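Local coordinates for 3-hydroxyisobutyrate dehydrogenase (Salmonella typhimurium, PDB 3G0O), which probably oxidises L-threonate to 2-dehydro-L-erythronate, using NAD(+) in preference to NADP(+), at residues D7-I12 against S32-D37; V65-I70 against T152-V157; N271-A276 against S287-I292. All blocks are in the same frame, centred on the assembly; numbering follows the deposited sequence.

Interaction 1 of 3, residues D7-I12 against S32-D37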
ATOM      1  N   ASP A   7     -10.744  40.746  -8.086  1.00 36.74           N
ATOM      2  CA  ASP A   7     -10.137  39.572  -7.396  1.00 35.10           C
ATOM      3  C   ASP A   7     -10.681  38.300  -8.056  1.00 32.89           C
ATOM      4  O   ASP A   7     -11.600  38.356  -8.891  1.00 32.95           O
ATOM      5  CB  ASP A   7     -10.477  39.613  -5.894  1.00 39.03           C
ATOM      6  CG  ASP A   7      -9.300  39.252  -5.036  1.00 42.72           C
ATOM      7  OD1 ASP A   7      -8.152  39.313  -5.539  1.00 46.27           O
ATOM      8  OD2 ASP A   7      -9.517  38.927  -3.853  1.00 44.18           O
ATOM      9  N   PHE A   8     -10.105  37.158  -7.692  1.00 29.87           N
ATOM     10  CA  PHE A   8     -10.522  35.871  -8.242  1.00 26.95           C
ATOM     11  C   PHE A   8     -11.534  35.223  -7.311  1.00 24.50           C
ATOM     12  O   PHE A   8     -11.247  34.987  -6.141  1.00 25.24           O
ATOM     13  CB  PHE A   8      -9.316  34.944  -8.391  1.00 26.02           C
ATOM     14  CG  PHE A   8      -9.610  33.677  -9.144  1.00 27.11           C
ATOM     15  CD1 PHE A   8      -9.428  33.616 -10.521  1.00 26.24           C
ATOM     16  CD2 PHE A   8     -10.083  32.548  -8.478  1.00 26.42           C
ATOM     17  CE1 PHE A   8      -9.709  32.445 -11.231  1.00 25.98           C
ATOM     18  CE2 PHE A   8     -10.369  31.370  -9.179  1.00 25.31           C
ATOM     19  CZ  PHE A   8     -10.181  31.321 -10.558  1.00 25.73           C
ATOM     20  N   HIS A   9     -12.721  34.947  -7.835  1.00 22.95           N
ATOM     21  CA  HIS A   9     -13.772  34.323  -7.049  1.00 21.71           C
ATOM     22  C   HIS A   9     -13.909  32.854  -7.416  1.00 20.46           C
ATOM     23  O   HIS A   9     -14.052  32.509  -8.585  1.00 19.55           O
ATOM     24  CB  HIS A   9     -15.105  35.031  -7.275  1.00 23.17           C
ATOM     25  CG  HIS A   9     -15.184  36.377  -6.631  1.00 24.35           C
ATOM     26  ND1 HIS A   9     -15.934  36.620  -5.499  1.00 25.40           N
ATOM     27  CD2 HIS A   9     -14.571  37.547  -6.933  1.00 24.99           C
ATOM     28  CE1 HIS A   9     -15.778  37.879  -5.133  1.00 25.05           C
ATOM     29  NE2 HIS A   9     -14.955  38.463  -5.986  1.00 23.75           N
ATOM     30  N   VAL A  10     -13.857  32.000  -6.405  1.00 19.61           N
ATOM     31  CA  VAL A  10     -13.984  30.564  -6.612  1.00 19.00           C
ATOM     32  C   VAL A  10     -15.064  30.014  -5.694  1.00 18.80           C
ATOM     33  O   VAL A  10     -15.123  30.366  -4.516  1.00 19.66           O
ATOM     34  CB  VAL A  10     -12.651  29.836  -6.318  1.00 18.78           C
ATOM     35  CG1 VAL A  10     -12.194  30.135  -4.896  1.00 17.78           C
ATOM     36  CG2 VAL A  10     -12.818  28.335  -6.527  1.00 18.26           C
ATOM     37  N   GLY A  11     -15.927  29.169  -6.245  1.00 18.57           N
ATOM     38  CA  GLY A  11     -16.981  28.567  -5.452  1.00 18.59           C
ATOM     39  C   GLY A  11     -16.729  27.075  -5.300  1.00 19.53           C
ATOM     40  O   GLY A  11     -16.470  26.384  -6.289  1.00 18.72           O
ATOM     41  N   ILE A  12     -16.794  26.580  -4.066  1.00 17.81           N
ATOM     42  CA  ILE A  12     -16.587  25.158  -3.790  1.00 18.77           C
ATOM     43  C   ILE A  12     -17.930  24.528  -3.463  1.00 19.78           C
ATOM     44  O   ILE A  12     -18.558  24.895  -2.472  1.00 21.06           O
ATOM     45  CB  ILE A  12     -15.653  24.933  -2.579  1.00 19.00           C
ATOM     46  CG1 ILE A  12     -14.346  25.708  -2.763  1.00 19.11           C
ATOM     47  CG2 ILE A  12     -15.370  23.436  -2.415  1.00 18.37           C
ATOM     48  CD1 ILE A  12     -13.559  25.313  -3.995  1.00 18.26           C
ATOM     49  N   SER A  32     -11.211  34.951  -3.278  1.00 23.68           N
ATOM     50  CA  SER A  32     -12.535  35.225  -2.725  1.00 22.88           C
ATOM     51  C   SER A  32     -13.248  33.882  -2.806  1.00 22.41           C
ATOM     52  O   SER A  32     -13.587  33.413  -3.890  1.00 21.57           O
ATOM     53  CB  SER A  32     -13.265  36.274  -3.564  1.00 22.67           C
ATOM     54  OG  SER A  32     -12.691  37.556  -3.373  1.00 24.35           O
ATOM     55  N   THR A  33     -13.485  33.280  -1.648  1.00 21.01           N
ATOM     56  CA  THR A  33     -14.088  31.955  -1.580  1.00 21.90           C
ATOM     57  C   THR A  33     -15.552  31.857  -1.156  1.00 21.91           C
ATOM     58  O   THR A  33     -15.975  32.448  -0.160  1.00 22.15           O
ATOM     59  CB  THR A  33     -13.240  31.061  -0.645  1.00 22.15           C
ATOM     60  OG1 THR A  33     -11.873  31.109  -1.070  1.00 21.68           O
ATOM     61  CG2 THR A  33     -13.730  29.612  -0.669  1.00 21.11           C
ATOM     62  N   TRP A  34     -16.315  31.086  -1.928  1.00 20.40           N
ATOM     63  CA  TRP A  34     -17.729  30.849  -1.661  1.00 21.25           C
ATOM     64  C   TRP A  34     -17.892  29.337  -1.489  1.00 22.80           C
ATOM     65  O   TRP A  34     -17.155  28.560  -2.100  1.00 21.97           O
ATOM     66  CB  TRP A  34     -18.599  31.299  -2.835  1.00 22.53           C
ATOM     67  CG  TRP A  34     -18.449  32.744  -3.212  1.00 25.07           C
ATOM     68  CD1 TRP A  34     -17.425  33.309  -3.915  1.00 26.27           C
ATOM     69  CD2 TRP A  34     -19.364  33.801  -2.915  1.00 26.65           C
ATOM     70  NE1 TRP A  34     -17.644  34.659  -4.075  1.00 25.58           N
ATOM     71  CE2 TRP A  34     -18.829  34.988  -3.465  1.00 28.14           C
ATOM     72  CE3 TRP A  34     -20.583  33.866  -2.225  1.00 26.17           C
ATOM     73  CZ2 TRP A  34     -19.476  36.226  -3.360  1.00 28.01           C
ATOM     74  CZ3 TRP A  34     -21.229  35.097  -2.118  1.00 28.19           C
ATOM     75  CH2 TRP A  34     -20.670  36.260  -2.679  1.00 28.85           C
ATOM     76  N   GLY A  35     -18.850  28.930  -0.662  1.00 21.53           N
ATOM     77  CA  GLY A  35     -19.086  27.513  -0.438  1.00 22.27           C
ATOM     78  C   GLY A  35     -20.553  27.134  -0.527  1.00 22.64           C
ATOM     79  O   GLY A  35     -21.434  27.947  -0.254  1.00 23.93           O
ATOM     80  N   ALA A  36     -20.822  25.892  -0.915  1.00 21.85           N
ATOM     81  CA  ALA A  36     -22.195  25.414  -1.023  1.00 22.42           C
ATOM     82  C   ALA A  36     -22.281  23.971  -0.546  1.00 24.40           C
ATOM     83  O   ALA A  36     -21.576  23.101  -1.057  1.00 22.89           O
ATOM     84  CB  ALA A  36     -22.678  25.511  -2.459  1.00 22.18           C
ATOM     85  N   ASP A  37     -23.139  23.726   0.438  1.00 24.52           N
ATOM     86  CA  ASP A  37     -23.327  22.385   0.981  1.00 26.32           C
ATOM     87  C   ASP A  37     -24.598  22.365   1.824  1.00 27.72           C
ATOM     88  O   ASP A  37     -24.955  23.370   2.448  1.00 27.20           O
ATOM     89  CB  ASP A  37     -22.139  21.986   1.860  1.00 26.64           C
ATOM     90  CG  ASP A  37     -22.086  20.485   2.120  1.00 28.92           C
ATOM     91  OD1 ASP A  37     -21.614  19.744   1.230  1.00 28.14           O
ATOM     92  OD2 ASP A  37     -22.529  20.046   3.204  1.00 29.24           O
TER
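His9 and Trp34 meet rim to rim on one face of the sheet. The indole NE1 of Trp34 donates to ND1 of His9 at 3.0 Å. The bond is almost straight, with an N-H...N angle of 177°, and it lies in the plane of both rings. The rings themselves are turned 35° apart, and neither lies over the other. Trp34 CG is anti to its carbonyl carbon (chi1 -58°), which leans it back along the strand toward the level of His9.

Ser32 takes the space over one face of the imidazole. Its CB sits over the ring centre, 3.4 Å from the centroid, in a CH-pi contact. Its OG makes a weak bond, 3.5 Å long, to Asp7 OD2.

On the other face of the sheet Val10 and Thr33 lie side by side and point the same way, and Ile12 follows them. Val10 and Thr33 pack on Cys26 of helix 17-28, Ile12 on Ala23.

The backbones are parallel. Val10 N bonds Ser32 O at 2.9 Å, Trp34 N bonds Val10 O, and Ile12 N bonds Trp34 O at 2.8 Å. This is the first beta-alpha-beta unit of the Rossmann fold, with helix 17-28 as the crossover. The strand 9-13 leads into a glycine-rich turn consistent with dinucleotide binding.

ND1 accepts the indole proton, which is consistent with a neutral His9 ring that carries its proton on NE2.

Interaction 2 of 3, residues V65-I70 against T152-V157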
ATOM      1  N   VAL A  65     -18.685  33.826  -9.824  1.00 21.87           N
ATOM      2  CA  VAL A  65     -17.435  33.094  -9.683  1.00 20.37           C
ATOM      3  C   VAL A  65     -16.669  32.944 -10.991  1.00 18.20           C
ATOM      4  O   VAL A  65     -17.257  32.827 -12.067  1.00 19.53           O
ATOM      5  CB  VAL A  65     -17.663  31.679  -9.092  1.00 18.59           C
ATOM      6  CG1 VAL A  65     -18.199  31.789  -7.677  1.00 20.14           C
ATOM      7  CG2 VAL A  65     -18.616  30.889  -9.975  1.00 19.23           C
ATOM      8  N   ASP A  66     -15.347  32.952 -10.876  1.00 18.88           N
ATOM      9  CA  ASP A  66     -14.457  32.782 -12.012  1.00 18.32           C
ATOM     10  C   ASP A  66     -14.268  31.281 -12.213  1.00 20.00           C
ATOM     11  O   ASP A  66     -13.953  30.815 -13.307  1.00 20.36           O
ATOM     12  CB  ASP A  66     -13.114  33.437 -11.714  1.00 19.99           C
ATOM     13  CG  ASP A  66     -13.229  34.938 -11.557  1.00 22.92           C
ATOM     14  OD1 ASP A  66     -13.499  35.611 -12.569  1.00 25.00           O
ATOM     15  OD2 ASP A  66     -13.064  35.446 -10.430  1.00 25.71           O
ATOM     16  N   ALA A  67     -14.471  30.529 -11.138  1.00 18.41           N
ATOM     17  CA  ALA A  67     -14.324  29.082 -11.189  1.00 19.08           C
ATOM     18  C   ALA A  67     -15.222  28.414 -10.165  1.00 18.68           C
ATOM     19  O   ALA A  67     -15.427  28.931  -9.067  1.00 18.18           O
ATOM     20  CB  ALA A  67     -12.869  28.692 -10.932  1.00 17.43           C
ATOM     21  N   LEU A  68     -15.762  27.263 -10.539  1.00 17.89           N
ATOM     22  CA  LEU A  68     -16.617  26.497  -9.645  1.00 18.18           C
ATOM     23  C   LEU A  68     -15.999  25.109  -9.537  1.00 17.76           C
ATOM     24  O   LEU A  68     -15.752  24.463 -10.555  1.00 21.25           O
ATOM     25  CB  LEU A  68     -18.033  26.381 -10.212  1.00 18.69           C
ATOM     26  CG  LEU A  68     -19.070  25.770  -9.265  1.00 19.01           C
ATOM     27  CD1 LEU A  68     -19.474  26.813  -8.230  1.00 18.33           C
ATOM     28  CD2 LEU A  68     -20.291  25.306 -10.047  1.00 20.18           C
ATOM     29  N   VAL A  69     -15.726  24.666  -8.313  1.00 17.50           N
ATOM     30  CA  VAL A  69     -15.152  23.338  -8.090  1.00 17.13           C
ATOM     31  C   VAL A  69     -16.254  22.458  -7.512  1.00 18.21           C
ATOM     32  O   VAL A  69     -16.909  22.835  -6.540  1.00 18.36           O
ATOM     33  CB  VAL A  69     -13.974  23.377  -7.086  1.00 18.82           C
ATOM     34  CG1 VAL A  69     -13.346  21.988  -6.956  1.00 17.82           C
ATOM     35  CG2 VAL A  69     -12.941  24.396  -7.532  1.00 19.09           C
ATOM     36  N   ILE A  70     -16.462  21.291  -8.115  1.00 18.21           N
ATOM     37  CA  ILE A  70     -17.495  20.377  -7.653  1.00 18.43           C
ATOM     38  C   ILE A  70     -16.891  19.097  -7.086  1.00 18.75           C
ATOM     39  O   ILE A  70     -16.378  18.250  -7.825  1.00 18.73           O
ATOM     40  CB  ILE A  70     -18.462  20.025  -8.801  1.00 18.95           C
ATOM     41  CG1 ILE A  70     -19.024  21.315  -9.408  1.00 19.04           C
ATOM     42  CG2 ILE A  70     -19.587  19.136  -8.288  1.00 20.69           C
ATOM     43  CD1 ILE A  70     -19.926  21.096 -10.608  1.00 17.44           C
ATOM     44  N   THR A 152      -5.680  26.977 -17.756  1.00 19.79           N
ATOM     45  CA  THR A 152      -5.250  28.346 -17.513  1.00 20.25           C
ATOM     46  C   THR A 152      -6.182  29.081 -16.555  1.00 18.71           C
ATOM     47  O   THR A 152      -5.729  29.724 -15.614  1.00 19.16           O
ATOM     48  CB  THR A 152      -5.156  29.143 -18.835  1.00 20.74           C
ATOM     49  OG1 THR A 152      -4.172  28.540 -19.687  1.00 22.41           O
ATOM     50  CG2 THR A 152      -4.763  30.594 -18.562  1.00 19.95           C
ATOM     51  N   ARG A 153      -7.482  28.982 -16.798  1.00 19.47           N
ATOM     52  CA  ARG A 153      -8.463  29.654 -15.958  1.00 20.83           C
ATOM     53  C   ARG A 153      -8.419  29.153 -14.519  1.00 20.68           C
ATOM     54  O   ARG A 153      -8.561  29.934 -13.579  1.00 20.92           O
ATOM     55  CB  ARG A 153      -9.867  29.436 -16.512  1.00 22.56           C
ATOM     56  CG  ARG A 153     -10.896  30.393 -15.956  1.00 25.99           C
ATOM     57  CD  ARG A 153     -10.729  31.768 -16.589  1.00 27.58           C
ATOM     58  NE  ARG A 153     -11.878  32.614 -16.312  1.00 31.06           N
ATOM     59  CZ  ARG A 153     -11.950  33.467 -15.300  1.00 32.11           C
ATOM     60  NH1 ARG A 153     -10.935  33.611 -14.459  1.00 34.08           N
ATOM     61  NH2 ARG A 153     -13.057  34.153 -15.114  1.00 32.09           N
ATOM     62  N   LEU A 154      -8.213  27.848 -14.357  1.00 20.28           N
ATOM     63  CA  LEU A 154      -8.187  27.236 -13.029  1.00 19.34           C
ATOM     64  C   LEU A 154      -6.855  27.253 -12.287  1.00 20.49           C
ATOM     65  O   LEU A 154      -6.784  26.829 -11.135  1.00 20.08           O
ATOM     66  CB  LEU A 154      -8.688  25.792 -13.129  1.00 17.66           C
ATOM     67  CG  LEU A 154     -10.181  25.630 -13.410  1.00 16.85           C
ATOM     68  CD1 LEU A 154     -10.461  24.221 -13.912  1.00 16.63           C
ATOM     69  CD2 LEU A 154     -10.980  25.931 -12.148  1.00 17.58           C
ATOM     70  N   LYS A 155      -5.806  27.756 -12.926  1.00 20.23           N
ATOM     71  CA  LYS A 155      -4.488  27.784 -12.293  1.00 21.37           C
ATOM     72  C   LYS A 155      -4.483  28.300 -10.855  1.00 21.57           C
ATOM     73  O   LYS A 155      -3.836  27.717  -9.987  1.00 22.44           O
ATOM     74  CB  LYS A 155      -3.512  28.605 -13.133  1.00 23.67           C
ATOM     75  CG  LYS A 155      -2.061  28.480 -12.677  1.00 25.20           C
ATOM     76  CD  LYS A 155      -1.147  29.294 -13.574  1.00 29.27           C
ATOM     77  CE  LYS A 155       0.308  29.039 -13.236  1.00 31.14           C
ATOM     78  NZ  LYS A 155       0.582  29.261 -11.788  1.00 31.66           N
ATOM     79  N   PRO A 156      -5.187  29.417 -10.585  1.00 20.09           N
ATOM     80  CA  PRO A 156      -5.215  29.947  -9.219  1.00 19.94           C
ATOM     81  C   PRO A 156      -5.782  28.919  -8.241  1.00 19.74           C
ATOM     82  O   PRO A 156      -5.308  28.792  -7.113  1.00 19.14           O
ATOM     83  CB  PRO A 156      -6.112  31.178  -9.348  1.00 20.82           C
ATOM     84  CG  PRO A 156      -5.835  31.645 -10.738  1.00 20.73           C
ATOM     85  CD  PRO A 156      -5.851  30.346 -11.519  1.00 20.59           C
ATOM     86  N   VAL A 157      -6.801  28.189  -8.685  1.00 19.54           N
ATOM     87  CA  VAL A 157      -7.430  27.175  -7.850  1.00 19.36           C
ATOM     88  C   VAL A 157      -6.507  25.976  -7.655  1.00 18.27           C
ATOM     89  O   VAL A 157      -6.290  25.531  -6.531  1.00 18.47           O
ATOM     90  CB  VAL A 157      -8.760  26.695  -8.467  1.00 18.96           C
ATOM     91  CG1 VAL A 157      -9.354  25.571  -7.620  1.00 20.62           C
ATOM     92  CG2 VAL A 157      -9.737  27.858  -8.564  1.00 20.39           C
TER
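A buried helix-on-sheet contact with a salt bridge at its edge joins Ala67 and Val69 of the central strand 67-70 to Leu154 and Val157 of helix 148-161. The axes of strand 67-70 and of helix residues 152-157 come within 9.2 Å, at 67°.

Ala67 CB points at the helix and meets two side chains: Leu154 CD2 at 3.6 Å and Val157 CG2 at 4.0 Å. The other branch of Val157, CG1, is anti to its backbone N (chi1 176°). It meets Val69 CG2 at 3.8 Å, and the two valine side chains lie alongside with opposite senses.

Arg153 reaches Asp66, just before the strand, with its side chain bent at CD (chi2 75°). Its NH2 gives a salt-bridged hydrogen bond of 3.0 Å to Asp66 OD1, on the anti lone pair. Asp66 O lies over the centre of one guanidinium face. The carboxylate is shared: OD1 also pairs with Lys93, and OD2 takes the backbone N of His9. Arg153 NE is bonded to Gly95 O.

Strand 67-70 lies between strands 9-13 and 97-100. Helix 148-161 covers all three, with Val157 on Val10 and Leu154 on Ala97 and Met99, while Phe8 packs on Arg153, Pro156 and Val157.

Interaction 3 of 3, residues N271-A276 against S287-I292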
ATOM      1  N   ASN A 271     -17.061  -7.875  -4.915  1.00 10.73           N
ATOM      2  CA  ASN A 271     -17.960  -8.838  -4.286  1.00 11.55           C
ATOM      3  C   ASN A 271     -17.935  -8.700  -2.769  1.00 11.79           C
ATOM      4  O   ASN A 271     -18.967  -8.833  -2.113  1.00 12.95           O
ATOM      5  CB  ASN A 271     -17.585 -10.271  -4.663  1.00 10.79           C
ATOM      6  CG  ASN A 271     -18.005 -10.626  -6.067  1.00 10.92           C
ATOM      7  OD1 ASN A 271     -19.014 -10.134  -6.568  1.00 14.30           O
ATOM      8  ND2 ASN A 271     -17.246 -11.500  -6.706  1.00 13.23           N
HETATM    9  N   MSE A 272     -16.757  -8.433  -2.213  1.00  9.71           N
HETATM   10  CA  MSE A 272     -16.648  -8.277  -0.763  1.00 11.57           C
HETATM   11  C   MSE A 272     -17.404  -7.047  -0.262  1.00 10.95           C
HETATM   12  O   MSE A 272     -18.172  -7.132   0.695  1.00 11.05           O
HETATM   13  CB  MSE A 272     -15.177  -8.201  -0.345  1.00 12.51           C
HETATM   14  CG  MSE A 272     -14.445  -9.519  -0.531  1.00 14.71           C
HETATM   15 SE   MSE A 272     -12.518  -9.340  -0.420  1.00 24.63          SE
HETATM   16  CE  MSE A 272     -12.346  -9.051   1.493  1.00 21.07           C
ATOM     17  N   PHE A 273     -17.195  -5.905  -0.908  1.00 11.09           N
ATOM     18  CA  PHE A 273     -17.896  -4.697  -0.494  1.00 11.41           C
ATOM     19  C   PHE A 273     -19.395  -4.855  -0.727  1.00 11.33           C
ATOM     20  O   PHE A 273     -20.204  -4.370   0.057  1.00 10.38           O
ATOM     21  CB  PHE A 273     -17.363  -3.477  -1.247  1.00 10.69           C
ATOM     22  CG  PHE A 273     -16.057  -2.956  -0.711  1.00 10.54           C
ATOM     23  CD1 PHE A 273     -16.008  -2.275   0.504  1.00 12.94           C
ATOM     24  CD2 PHE A 273     -14.875  -3.140  -1.421  1.00 11.49           C
ATOM     25  CE1 PHE A 273     -14.797  -1.780   1.002  1.00 12.31           C
ATOM     26  CE2 PHE A 273     -13.660  -2.649  -0.932  1.00 11.52           C
ATOM     27  CZ  PHE A 273     -13.623  -1.968   0.281  1.00 11.48           C
ATOM     28  N   THR A 274     -19.764  -5.543  -1.804  1.00 12.71           N
ATOM     29  CA  THR A 274     -21.179  -5.754  -2.097  1.00 13.25           C
ATOM     30  C   THR A 274     -21.808  -6.612  -0.992  1.00 13.93           C
ATOM     31  O   THR A 274     -22.939  -6.354  -0.553  1.00 14.71           O
ATOM     32  CB  THR A 274     -21.364  -6.423  -3.481  1.00 11.31           C
ATOM     33  OG1 THR A 274     -20.906  -5.526  -4.503  1.00 11.85           O
ATOM     34  CG2 THR A 274     -22.846  -6.748  -3.731  1.00 11.97           C
ATOM     35  N   SER A 275     -21.073  -7.623  -0.534  1.00 15.06           N
ATOM     36  CA  SER A 275     -21.567  -8.485   0.541  1.00 14.77           C
ATOM     37  C   SER A 275     -21.730  -7.677   1.826  1.00 15.22           C
ATOM     38  O   SER A 275     -22.705  -7.844   2.552  1.00 15.82           O
ATOM     39  CB  SER A 275     -20.603  -9.644   0.811  1.00 15.26           C
ATOM     40  OG  SER A 275     -20.631 -10.601  -0.232  1.00 19.60           O
ATOM     41  N   ALA A 276     -20.765  -6.805   2.104  1.00 13.15           N
ATOM     42  CA  ALA A 276     -20.817  -5.979   3.304  1.00 14.73           C
ATOM     43  C   ALA A 276     -22.047  -5.078   3.258  1.00 13.80           C
ATOM     44  O   ALA A 276     -22.702  -4.856   4.275  1.00 14.24           O
ATOM     45  CB  ALA A 276     -19.552  -5.145   3.420  1.00 13.13           C
ATOM     46  N   SER A 287     -14.061   0.504   6.056  1.00 14.41           N
ATOM     47  CA  SER A 287     -13.246  -0.494   6.728  1.00 15.20           C
ATOM     48  C   SER A 287     -14.152  -1.595   7.281  1.00 14.88           C
ATOM     49  O   SER A 287     -13.681  -2.673   7.636  1.00 13.10           O
ATOM     50  CB  SER A 287     -12.420   0.134   7.863  1.00 15.95           C
ATOM     51  OG  SER A 287     -13.240   0.695   8.874  1.00 16.48           O
ATOM     52  N   ALA A 288     -15.458  -1.324   7.328  1.00 13.71           N
ATOM     53  CA  ALA A 288     -16.424  -2.300   7.833  1.00 14.12           C
ATOM     54  C   ALA A 288     -16.535  -3.518   6.921  1.00 14.95           C
ATOM     55  O   ALA A 288     -17.226  -4.486   7.250  1.00 15.51           O
ATOM     56  CB  ALA A 288     -17.797  -1.653   8.014  1.00 13.98           C
ATOM     57  N   VAL A 289     -15.864  -3.475   5.775  1.00 13.00           N
ATOM     58  CA  VAL A 289     -15.884  -4.616   4.868  1.00 13.83           C
ATOM     59  C   VAL A 289     -15.296  -5.817   5.623  1.00 14.52           C
ATOM     60  O   VAL A 289     -15.572  -6.974   5.296  1.00 16.15           O
ATOM     61  CB  VAL A 289     -15.044  -4.342   3.592  1.00 12.77           C
ATOM     62  CG1 VAL A 289     -13.581  -4.121   3.958  1.00 14.22           C
ATOM     63  CG2 VAL A 289     -15.189  -5.506   2.617  1.00 15.52           C
ATOM     64  N   ILE A 290     -14.493  -5.533   6.646  1.00 13.79           N
ATOM     65  CA  ILE A 290     -13.878  -6.583   7.448  1.00 12.83           C
ATOM     66  C   ILE A 290     -14.947  -7.424   8.161  1.00 14.36           C
ATOM     67  O   ILE A 290     -14.706  -8.571   8.535  1.00 13.96           O
ATOM     68  CB  ILE A 290     -12.916  -5.983   8.512  1.00 13.89           C
ATOM     69  CG1 ILE A 290     -12.051  -7.093   9.113  1.00 13.94           C
ATOM     70  CG2 ILE A 290     -13.717  -5.296   9.622  1.00 15.81           C
ATOM     71  CD1 ILE A 290     -10.942  -6.591  10.030  1.00 13.74           C
ATOM     72  N   LYS A 291     -16.136  -6.857   8.332  1.00 14.57           N
ATOM     73  CA  LYS A 291     -17.212  -7.565   9.015  1.00 16.63           C
ATOM     74  C   LYS A 291     -17.771  -8.778   8.269  1.00 16.22           C
ATOM     75  O   LYS A 291     -18.474  -9.599   8.863  1.00 16.53           O
ATOM     76  CB  LYS A 291     -18.339  -6.585   9.360  1.00 16.61           C
ATOM     77  CG  LYS A 291     -17.916  -5.549  10.394  1.00 18.12           C
ATOM     78  CD  LYS A 291     -19.050  -4.604  10.763  1.00 17.83           C
ATOM     79  CE  LYS A 291     -18.615  -3.640  11.863  1.00 20.18           C
ATOM     80  NZ  LYS A 291     -19.711  -2.721  12.278  1.00 18.89           N
ATOM     81  N   ILE A 292     -17.472  -8.911   6.978  1.00 15.15           N
ATOM     82  CA  ILE A 292     -17.974 -10.069   6.237  1.00 15.67           C
ATOM     83  C   ILE A 292     -17.280 -11.346   6.713  1.00 15.90           C
ATOM     84  O   ILE A 292     -17.723 -12.458   6.423  1.00 14.70           O
ATOM     85  CB  ILE A 292     -17.763  -9.916   4.711  1.00 15.72           C
ATOM     86  CG1 ILE A 292     -16.271  -9.879   4.377  1.00 15.81           C
ATOM     87  CG2 ILE A 292     -18.454  -8.649   4.222  1.00 16.46           C
ATOM     88  CD1 ILE A 292     -15.989  -9.824   2.879  1.00 17.63           C
TER
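Ser275, whose CB touches Ile292 CG2, bonds through its backbone N to Asn271 O at 2.9 Å. Its OG is also near that oxygen, at 3.1 Å, but this second bond is not settled. One residue on, Met272 O accepts the helical bond from Ala276 N at 3.0 Å, and the methyl CG2 of Val289 packs against the same oxygen.

The partners are helix 264-281 and the 3-10 turns that follow it near the end of the chain. Val289 carries much of the contact. Its CG1 stands between the backbone N and the carbonyl carbon (chi1 62°), while CG2 is anti to the backbone N. Its CB approaches Phe273 CE1 at 3.7 Å. CG2 then lies over one face of the ring, offset toward the rim, in a CH-pi contact 4.2 Å from the centroid.

Ile292 works with two branches. CD1 touches CB of Met272, a selenomethionine here, at 3.7 Å, and the two side chains cross at about a right angle. CG2 reaches Ala276 N at 3.6 Å and Ala276 CB at 3.8 Å.

Phe273 is also packed by helices 242-258 and 174-202, including Phe245 and Ile190. Val289 meets Ala194 of helix 174-202. Met272 touches Leu265 of the second subunit.

The contact is van der Waals packing of apolar groups. The backbone N-H groups of Ser275, Ala276 and Ile292 are bonded within their own segments. Between these two segments the folded-back C-terminal chain is held by apolar packing.

Overall arrangement
Interactions 1 and 2 belong to one sheet, since strands 9-13 and 67-70 are neighbours. Their centres are 9 Å apart, and backbone bonds join them directly, as from Val69 N to Gly11 O. Interaction 1 is strand to strand and partly buried, and is mainly polar. Interaction 2 is helix to strand and more buried, with an apolar centre and charges at one edge. Interaction 3 lies in the other, all-helical part, on the opposite side of the chain's centre, with its centre about 37 Å from that of interaction 1. It is also largely buried, but is packed mainly by apolar side chains, with no polar bond between its two segments. It is the one of the three that reaches the second subunit.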